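Teicoplanin pseudoaglycone deacetylases Orf2 (PDB 3DFF) is a zinc-dependent lipoglycopeptide deacetylase that probably hydrolyses the N-acetyl amide of the teicoplanin pseudoaglycone during antibiotic biosynthesis. Local coordinates at residues 61-66 and 233-238; 187-192 and 241-246. One frame throughout, in Å; residues are numbered along the deposited sequence. Where two conformers were deposited one is given.

Contact 1. Residues 61-66 and 233-238; sequences TIWGLA and MVLLNG
A water molecule joins the backbones of Ile62 and Leu235: it donates to Ile62 O at 3.1 Å and accepts from Leu235 N at 3.0 Å. No direct hydrogen bond crosses between 61-66 and 233-238, whose closest CA atoms, those of Ile62 and Leu235, stand 7.3 Å apart. Apart from the water the contact is apolar and small, and Leu235 carries it with both methyls. Its CG lies roughly anti to the backbone N (chi1 -161°), which sends the isobutyl group out from the short helix 233-237 towards the other segment. CD1 meets Ile62 CG2 at 4.0 Å, while CD2 lies in the plane of the Trp63 indole and touches its pyrrole edge, 3.6 Å from NE1. The Trp63 CB itself is turned from Leu235; with CG anti to the carbonyl carbon (chi1 -67°), the ring swings back to offer that edge.

Trp63 directly follows helix 54-62, which closes with a Schellman motif. Gly64, at positive phi, is its C-prime residue; Gly64 N bonds to Thr61 O, and Leu65 N to a carbonyl of the preceding helix turn. The indole also makes a cation-pi contact with Arg75 and packs on Ile99. Its side chain comes within about 5 Å of that of Asp97, which has been seen to bind zinc in this protein but holds none here, and lies about 9 Å from the bound zinc ion, so the contact lies near the metal-centred pocket of this PIG-L-type fold.

On the 233-237 side, Met233 O takes two bonds from Asn237, one from its backbone N and one from ND2 at 3.0 Å. ND2 reaches this oxygen from above the carbonyl plane, 46° out of it, and the bond ties the side-chain amide to its own helix.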
ATOM      1  N   THR A  61      -6.381 -17.614   8.401  1.00 19.79           N
ATOM      2  CA  THR A  61      -5.839 -18.948   8.157  1.00 21.53           C
ATOM      3  C   THR A  61      -4.781 -18.950   7.049  1.00 21.77           C
ATOM      4  O   THR A  61      -3.734 -19.598   7.189  1.00 22.50           O
ATOM      5  CB  THR A  61      -6.980 -19.945   7.850  1.00 21.64           C
ATOM      6  OG1 THR A  61      -7.800 -20.078   9.029  1.00 22.86           O
ATOM      7  CG2 THR A  61      -6.414 -21.308   7.461  1.00 23.97           C
ATOM      8  N   ILE A  62      -5.032 -18.199   5.972  1.00 21.45           N
ATOM      9  CA  ILE A  62      -4.092 -18.079   4.859  1.00 21.48           C
ATOM     10  C   ILE A  62      -2.801 -17.389   5.335  1.00 21.54           C
ATOM     11  O   ILE A  62      -1.694 -17.696   4.851  1.00 22.71           O
ATOM     12  CB  ILE A  62      -4.759 -17.332   3.676  1.00 22.30           C
ATOM     13  CG1 ILE A  62      -5.756 -18.276   2.987  1.00 23.75           C
ATOM     14  CG2 ILE A  62      -3.726 -16.797   2.686  1.00 22.80           C
ATOM     15  CD1 ILE A  62      -6.729 -17.560   2.058  1.00 26.61           C
ATOM     16  N   TRP A  63      -2.948 -16.502   6.317  1.00 20.72           N
ATOM     17  CA  TRP A  63      -1.823 -15.764   6.898  1.00 20.26           C
ATOM     18  C   TRP A  63      -1.091 -16.551   7.983  1.00 20.68           C
ATOM     19  O   TRP A  63      -0.193 -16.019   8.641  1.00 21.16           O
ATOM     20  CB  TRP A  63      -2.316 -14.440   7.486  1.00 19.89           C
ATOM     21  CG  TRP A  63      -2.810 -13.474   6.457  1.00 19.76           C
ATOM     22  CD1 TRP A  63      -2.509 -13.457   5.124  1.00 20.47           C
ATOM     23  CD2 TRP A  63      -3.655 -12.344   6.695  1.00 17.86           C
ATOM     24  NE1 TRP A  63      -3.133 -12.395   4.515  1.00 20.86           N
ATOM     25  CE2 TRP A  63      -3.840 -11.693   5.459  1.00 19.19           C
ATOM     26  CE3 TRP A  63      -4.266 -11.816   7.840  1.00 19.40           C
ATOM     27  CZ2 TRP A  63      -4.618 -10.542   5.331  1.00 19.71           C
ATOM     28  CZ3 TRP A  63      -5.039 -10.689   7.717  1.00 19.90           C
ATOM     29  CH2 TRP A  63      -5.220 -10.062   6.465  1.00 20.53           C
ATOM     30  N   GLY A  64      -1.473 -17.813   8.169  1.00 21.04           N
ATOM     31  CA  GLY A  64      -0.800 -18.664   9.156  1.00 21.31           C
ATOM     32  C   GLY A  64      -1.180 -18.413  10.596  1.00 21.92           C
ATOM     33  O   GLY A  64      -0.402 -18.723  11.515  1.00 22.55           O
ATOM     34  N   LEU A  65      -2.379 -17.871  10.801  1.00 21.20           N
ATOM     35  CA  LEU A  65      -2.913 -17.570  12.112  1.00 21.74           C
ATOM     36  C   LEU A  65      -4.153 -18.404  12.367  1.00 21.72           C
ATOM     37  O   LEU A  65      -4.717 -18.990  11.450  1.00 22.31           O
ATOM     38  CB  LEU A  65      -3.265 -16.082  12.224  1.00 21.97           C
ATOM     39  CG  LEU A  65      -2.119 -15.101  11.949  1.00 23.71           C
ATOM     40  CD1 LEU A  65      -2.615 -13.661  11.961  1.00 26.40           C
ATOM     41  CD2 LEU A  65      -0.988 -15.313  12.957  1.00 25.81           C
ATOM     42  N   ALA A  66      -4.567 -18.460  13.617  1.00 22.77           N
ATOM     43  CA  ALA A  66      -5.844 -19.042  13.970  1.00 23.84           C
ATOM     44  C   ALA A  66      -6.952 -18.069  13.531  1.00 24.62           C
ATOM     45  O   ALA A  66      -6.696 -16.861  13.429  1.00 24.65           O
ATOM     46  CB  ALA A  66      -5.895 -19.269  15.453  1.00 24.16           C
HETATM   47  N   MSE A 233       3.940 -14.189   3.130  1.00 27.12           N
HETATM   48  CA  MSE A 233       4.855 -14.904   2.244  1.00 29.73           C
HETATM   49  C   MSE A 233       4.187 -15.958   1.350  1.00 29.85           C
HETATM   50  O   MSE A 233       4.402 -15.964   0.132  1.00 29.91           O
HETATM   51  CB  MSE A 233       6.048 -15.469   3.014  1.00 31.09           C
HETATM   52  CG  MSE A 233       7.145 -14.429   3.331  1.00 36.82           C
HETATM   53 SE   MSE A 233       7.564 -13.134   1.889  1.00 52.11          SE
HETATM   54  CE  MSE A 233       6.464 -11.643   2.540  1.00 46.50           C
ATOM     55  N   VAL A 234       3.362 -16.828   1.933  1.00 29.89           N
ATOM     56  CA  VAL A 234       2.716 -17.887   1.137  1.00 30.30           C
ATOM     57  C   VAL A 234       1.836 -17.265   0.053  1.00 30.39           C
ATOM     58  O   VAL A 234       1.918 -17.641  -1.118  1.00 30.85           O
ATOM     59  CB  VAL A 234       1.937 -18.908   2.023  1.00 29.88           C
ATOM     60  CG1 VAL A 234       1.148 -19.907   1.163  1.00 30.91           C
ATOM     61  CG2 VAL A 234       2.900 -19.641   2.951  1.00 30.28           C
ATOM     62  N   LEU A 235       1.032 -16.282   0.447  1.00 30.07           N
ATOM     63  CA  LEU A 235       0.152 -15.557  -0.468  1.00 30.64           C
ATOM     64  C   LEU A 235       0.920 -14.872  -1.602  1.00 30.69           C
ATOM     65  O   LEU A 235       0.525 -14.959  -2.761  1.00 30.84           O
ATOM     66  CB  LEU A 235      -0.652 -14.529   0.333  1.00 30.72           C
ATOM     67  CG  LEU A 235      -1.949 -13.885  -0.155  1.00 31.77           C
ATOM     68  CD1 LEU A 235      -2.907 -14.918  -0.710  1.00 30.80           C
ATOM     69  CD2 LEU A 235      -2.575 -13.153   1.029  1.00 31.19           C
ATOM     70  N   LEU A 236       2.029 -14.218  -1.274  1.00 30.80           N
ATOM     71  CA  LEU A 236       2.815 -13.486  -2.274  1.00 31.43           C
ATOM     72  C   LEU A 236       3.631 -14.382  -3.206  1.00 32.37           C
ATOM     73  O   LEU A 236       3.788 -14.066  -4.389  1.00 31.95           O
ATOM     74  CB  LEU A 236       3.737 -12.473  -1.603  1.00 31.13           C
ATOM     75  CG  LEU A 236       3.065 -11.249  -0.984  1.00 31.37           C
ATOM     76  CD1 LEU A 236       4.002 -10.574  -0.012  1.00 31.91           C
ATOM     77  CD2 LEU A 236       2.627 -10.285  -2.064  1.00 31.16           C
ATOM     78  N   ASN A 237       4.157 -15.480  -2.677  1.00 33.47           N
ATOM     79  CA  ASN A 237       4.995 -16.364  -3.489  1.00 35.62           C
ATOM     80  C   ASN A 237       4.221 -17.176  -4.519  1.00 36.90           C
ATOM     81  O   ASN A 237       4.728 -17.462  -5.608  1.00 37.08           O
ATOM     82  CB  ASN A 237       5.856 -17.255  -2.605  1.00 35.17           C
ATOM     83  CG  ASN A 237       7.126 -16.560  -2.177  1.00 36.19           C
ATOM     84  OD1 ASN A 237       8.040 -16.369  -2.981  1.00 35.02           O
ATOM     85  ND2 ASN A 237       7.178 -16.141  -0.917  1.00 38.21           N
ATOM     86  N   GLY A 238       2.989 -17.531  -4.168  1.00 38.76           N
ATOM     87  CA  GLY A 238       2.130 -18.318  -5.052  1.00 40.63           C
ATOM     88  C   GLY A 238       2.566 -19.768  -5.078  1.00 41.97           C
ATOM     89  O   GLY A 238       3.302 -20.220  -4.198  1.00 42.04           O
TER
HETATM   90  O   HOH W   1       0.301 -15.970   3.299  1.00 24.90           O

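Contact 2. Residues 187-192 and 241-246; sequences DLPYAV and NNLFDR
Pro189 and Leu243 face each other with CA atoms 7.8 Å apart, and Val192 and Arg246 do so at 7.4 Å, so the loop 187-192 runs beside the first turn of helix 243-254 without a backbone bond between them. A cis peptide precedes Pro189, and the loop then turns through helical backbone angles, Val192 N bonding to Pro189 O.

Side chains fill the interval. Pro189 CB packs against Leu243 CD1 at 3.9 Å, the two groups crossing at about a right angle. The Leu243 CB does not point at the proline; CG anti to the backbone N (chi1 176°) brings the methyl over. Val192 touches Arg246 loosely, CG2 lying 4.2 Å from the Arg246 backbone O and CG1 near CD.

The Arg246 guanidinium is held side-on by Asn242, at the N-cap position, whose side chain makes no capping bond to the helix but accepts from the arginine: NE and NH2 both reach OD1, at 2.7 and 3.0 Å. OD1 lies in the guanidinium plane, whereas both donors approach from one face of the Asn242 amide. With Leu236 O as a further acceptor for NH2, the rotation of the group is fixed while its NH1 stays near Pro189.

In the same loop, which follows strand 182-185, Asp187 OD1 accepts from ND1 of the zinc ligand His164, a second-shell bond that probably orients that ligand in the metal site of this PIG-L-type deacetylase.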
ATOM      1  N   ASP A 187       2.157  -0.484  -7.879  1.00 17.14           N
ATOM      2  CA  ASP A 187       1.805  -1.479  -6.851  1.00 17.13           C
ATOM      3  C   ASP A 187       2.430  -2.821  -7.202  1.00 17.52           C
ATOM      4  O   ASP A 187       2.170  -3.341  -8.281  1.00 17.71           O
ATOM      5  CB  ASP A 187       0.283  -1.671  -6.708  1.00 17.71           C
ATOM      6  CG  ASP A 187      -0.466  -0.372  -6.536  1.00 16.46           C
ATOM      7  OD1 ASP A 187      -1.143  -0.241  -5.484  1.00 16.89           O
ATOM      8  OD2 ASP A 187      -0.403   0.500  -7.434  1.00 18.19           O
ATOM      9  N   LEU A 188       3.240  -3.354  -6.294  1.00 17.06           N
ATOM     10  CA  LEU A 188       3.797  -4.708  -6.446  1.00 17.52           C
ATOM     11  C   LEU A 188       3.290  -5.652  -5.364  1.00 18.09           C
ATOM     12  O   LEU A 188       3.092  -5.240  -4.215  1.00 17.87           O
ATOM     13  CB  LEU A 188       5.331  -4.668  -6.424  1.00 17.91           C
ATOM     14  CG  LEU A 188       5.982  -3.792  -7.497  1.00 18.84           C
ATOM     15  CD1 LEU A 188       7.472  -3.727  -7.281  1.00 20.76           C
ATOM     16  CD2 LEU A 188       5.696  -4.357  -8.890  1.00 20.18           C
ATOM     17  N   PRO A 189       3.095  -6.935  -5.706  1.00 18.57           N
ATOM     18  CA  PRO A 189       3.378  -7.530  -7.025  1.00 19.46           C
ATOM     19  C   PRO A 189       2.262  -7.374  -8.063  1.00 20.37           C
ATOM     20  O   PRO A 189       2.399  -7.885  -9.168  1.00 20.15           O
ATOM     21  CB  PRO A 189       3.561  -9.010  -6.676  1.00 19.27           C
ATOM     22  CG  PRO A 189       2.580  -9.226  -5.560  1.00 19.70           C
ATOM     23  CD  PRO A 189       2.610  -7.939  -4.747  1.00 19.01           C
ATOM     24  N   TYR A 190       1.203  -6.634  -7.733  1.00 20.22           N
ATOM     25  CA  TYR A 190       0.011  -6.463  -8.591  0.70 21.59           C
ATOM     26  C   TYR A 190       0.347  -6.162 -10.040  1.00 21.28           C
ATOM     27  O   TYR A 190      -0.294  -6.656 -10.965  1.00 21.41           O
ATOM     28  CB  TYR A 190      -0.827  -5.280  -8.116  0.70 22.94           C
ATOM     29  CG  TYR A 190      -1.690  -5.498  -6.905  0.70 25.28           C
ATOM     30  CD1 TYR A 190      -2.916  -6.157  -7.008  0.70 26.30           C
ATOM     31  CD2 TYR A 190      -1.311  -4.989  -5.659  0.70 26.98           C
ATOM     32  CE1 TYR A 190      -3.735  -6.324  -5.895  0.70 27.57           C
ATOM     33  CE2 TYR A 190      -2.126  -5.146  -4.537  0.70 28.06           C
ATOM     34  CZ  TYR A 190      -3.334  -5.808  -4.668  0.70 27.27           C
ATOM     35  OH  TYR A 190      -4.139  -5.961  -3.568  0.70 27.42           O
ATOM     36  N   ALA A 191       1.343  -5.308 -10.234  1.00 20.87           N
ATOM     37  CA  ALA A 191       1.665  -4.812 -11.576  1.00 21.16           C
ATOM     38  C   ALA A 191       2.208  -5.914 -12.485  1.00 21.91           C
ATOM     39  O   ALA A 191       2.278  -5.741 -13.706  1.00 22.06           O
ATOM     40  CB  ALA A 191       2.631  -3.665 -11.495  1.00 21.63           C
ATOM     41  N   VAL A 192       2.608  -7.031 -11.895  1.00 21.73           N
ATOM     42  CA  VAL A 192       3.125  -8.161 -12.679  1.00 23.37           C
ATOM     43  C   VAL A 192       1.954  -8.837 -13.408  1.00 24.36           C
ATOM     44  O   VAL A 192       2.140  -9.488 -14.449  1.00 23.97           O
ATOM     45  CB  VAL A 192       3.935  -9.156 -11.775  1.00 22.91           C
ATOM     46  CG1 VAL A 192       4.372 -10.418 -12.543  1.00 24.93           C
ATOM     47  CG2 VAL A 192       5.158  -8.467 -11.192  1.00 24.70           C
ATOM     48  N   ASN A 241       6.427 -20.249  -5.843  1.00 41.22           N
ATOM     49  CA  ASN A 241       7.377 -19.850  -4.805  1.00 39.60           C
ATOM     50  C   ASN A 241       8.441 -18.888  -5.339  1.00 37.95           C
ATOM     51  O   ASN A 241       9.634 -19.025  -5.050  1.00 37.99           O
ATOM     52  CB  ASN A 241       8.032 -21.077  -4.174  1.00 40.08           C
ATOM     53  CG  ASN A 241       8.545 -20.801  -2.787  1.00 41.83           C
ATOM     54  OD1 ASN A 241       9.720 -20.488  -2.601  1.00 44.66           O
ATOM     55  ND2 ASN A 241       7.657 -20.886  -1.801  1.00 43.45           N
ATOM     56  N   ASN A 242       7.995 -17.900  -6.106  1.00 35.70           N
ATOM     57  CA  ASN A 242       8.897 -17.120  -6.948  1.00 33.46           C
ATOM     58  C   ASN A 242       8.683 -15.606  -6.898  1.00 31.27           C
ATOM     59  O   ASN A 242       8.937 -14.921  -7.894  1.00 30.24           O
ATOM     60  CB  ASN A 242       8.744 -17.588  -8.398  1.00 33.78           C
ATOM     61  CG  ASN A 242       7.355 -17.313  -8.947  1.00 35.94           C
ATOM     62  OD1 ASN A 242       6.417 -17.068  -8.183  1.00 37.37           O
ATOM     63  ND2 ASN A 242       7.214 -17.341 -10.273  1.00 37.16           N
ATOM     64  N   LEU A 243       8.207 -15.082  -5.766  1.00 28.69           N
ATOM     65  CA  LEU A 243       8.000 -13.630  -5.651  1.00 26.67           C
ATOM     66  C   LEU A 243       9.230 -12.826  -6.050  1.00 25.57           C
ATOM     67  O   LEU A 243       9.138 -11.926  -6.879  1.00 25.15           O
ATOM     68  CB  LEU A 243       7.546 -13.221  -4.241  1.00 26.69           C
ATOM     69  CG  LEU A 243       7.396 -11.699  -4.022  1.00 25.23           C
ATOM     70  CD1 LEU A 243       6.155 -11.128  -4.710  1.00 25.36           C
ATOM     71  CD2 LEU A 243       7.406 -11.342  -2.533  1.00 26.38           C
ATOM     72  N   PHE A 244      10.377 -13.129  -5.459  1.00 24.89           N
ATOM     73  CA  PHE A 244      11.561 -12.311  -5.711  1.00 24.86           C
ATOM     74  C   PHE A 244      12.027 -12.434  -7.161  1.00 24.85           C
ATOM     75  O   PHE A 244      12.468 -11.451  -7.758  1.00 23.96           O
ATOM     76  CB  PHE A 244      12.663 -12.586  -4.687  1.00 25.12           C
ATOM     77  CG  PHE A 244      12.269 -12.203  -3.279  1.00 25.52           C
ATOM     78  CD1 PHE A 244      11.749 -10.940  -3.021  1.00 23.91           C
ATOM     79  CD2 PHE A 244      12.375 -13.108  -2.232  1.00 27.95           C
ATOM     80  CE1 PHE A 244      11.361 -10.567  -1.741  1.00 25.20           C
ATOM     81  CE2 PHE A 244      11.992 -12.742  -0.937  1.00 28.14           C
ATOM     82  CZ  PHE A 244      11.478 -11.462  -0.700  1.00 26.44           C
ATOM     83  N   ASP A 245      11.883 -13.625  -7.740  1.00 25.36           N
ATOM     84  CA  ASP A 245      12.172 -13.795  -9.174  1.00 25.11           C
ATOM     85  C   ASP A 245      11.272 -12.918 -10.048  1.00 24.67           C
ATOM     86  O   ASP A 245      11.736 -12.286 -10.998  1.00 24.11           O
ATOM     87  CB  ASP A 245      12.039 -15.263  -9.581  1.00 26.46           C
ATOM     88  CG  ASP A 245      13.193 -16.100  -9.101  1.00 27.49           C
ATOM     89  OD1 ASP A 245      14.163 -15.538  -8.542  1.00 31.75           O
ATOM     90  OD2 ASP A 245      13.137 -17.330  -9.290  1.00 32.36           O
ATOM     91  N   ARG A 246       9.984 -12.887  -9.718  1.00 23.81           N
ATOM     92  CA  ARG A 246       9.025 -12.087 -10.469  1.00 23.67           C
ATOM     93  C   ARG A 246       9.286 -10.608 -10.293  1.00 22.67           C
ATOM     94  O   ARG A 246       9.176  -9.848 -11.242  1.00 22.95           O
ATOM     95  CB  ARG A 246       7.596 -12.444 -10.058  1.00 24.22           C
ATOM     96  CG  ARG A 246       7.081 -13.696 -10.755  1.00 26.62           C
ATOM     97  CD  ARG A 246       5.660 -13.979 -10.371  1.00 30.34           C
ATOM     98  NE  ARG A 246       5.599 -14.629  -9.066  1.00 34.22           N
ATOM     99  CZ  ARG A 246       4.976 -14.137  -7.999  1.00 35.04           C
ATOM    100  NH1 ARG A 246       4.334 -12.980  -8.074  1.00 37.11           N
ATOM    101  NH2 ARG A 246       4.981 -14.816  -6.863  1.00 35.21           N
TER

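Overall arrangement
The two contacts overlap in the chain, since 187-192 and 241-246 alternate with 61-66 and 233-238, and their centres lie 15 Å apart. Contact 1 is a surface contact, thin and partly mediated by water, joining the end of helix 54-62 to helix 233-237. Contact 2 is partly buried and nearer the centre of the chain, where the loop after strand 182-185 meets helix 243-254, the helix that follows 233-237 in the chain. The two successive helices connect them: Asn237 OD1 accepts from Leu243 N, and Leu236 packs on Pro189 and Leu243. Apolar contacts join the segments in both, but contact 2 adds a charged guanidinium held by amide and carbonyl oxygens.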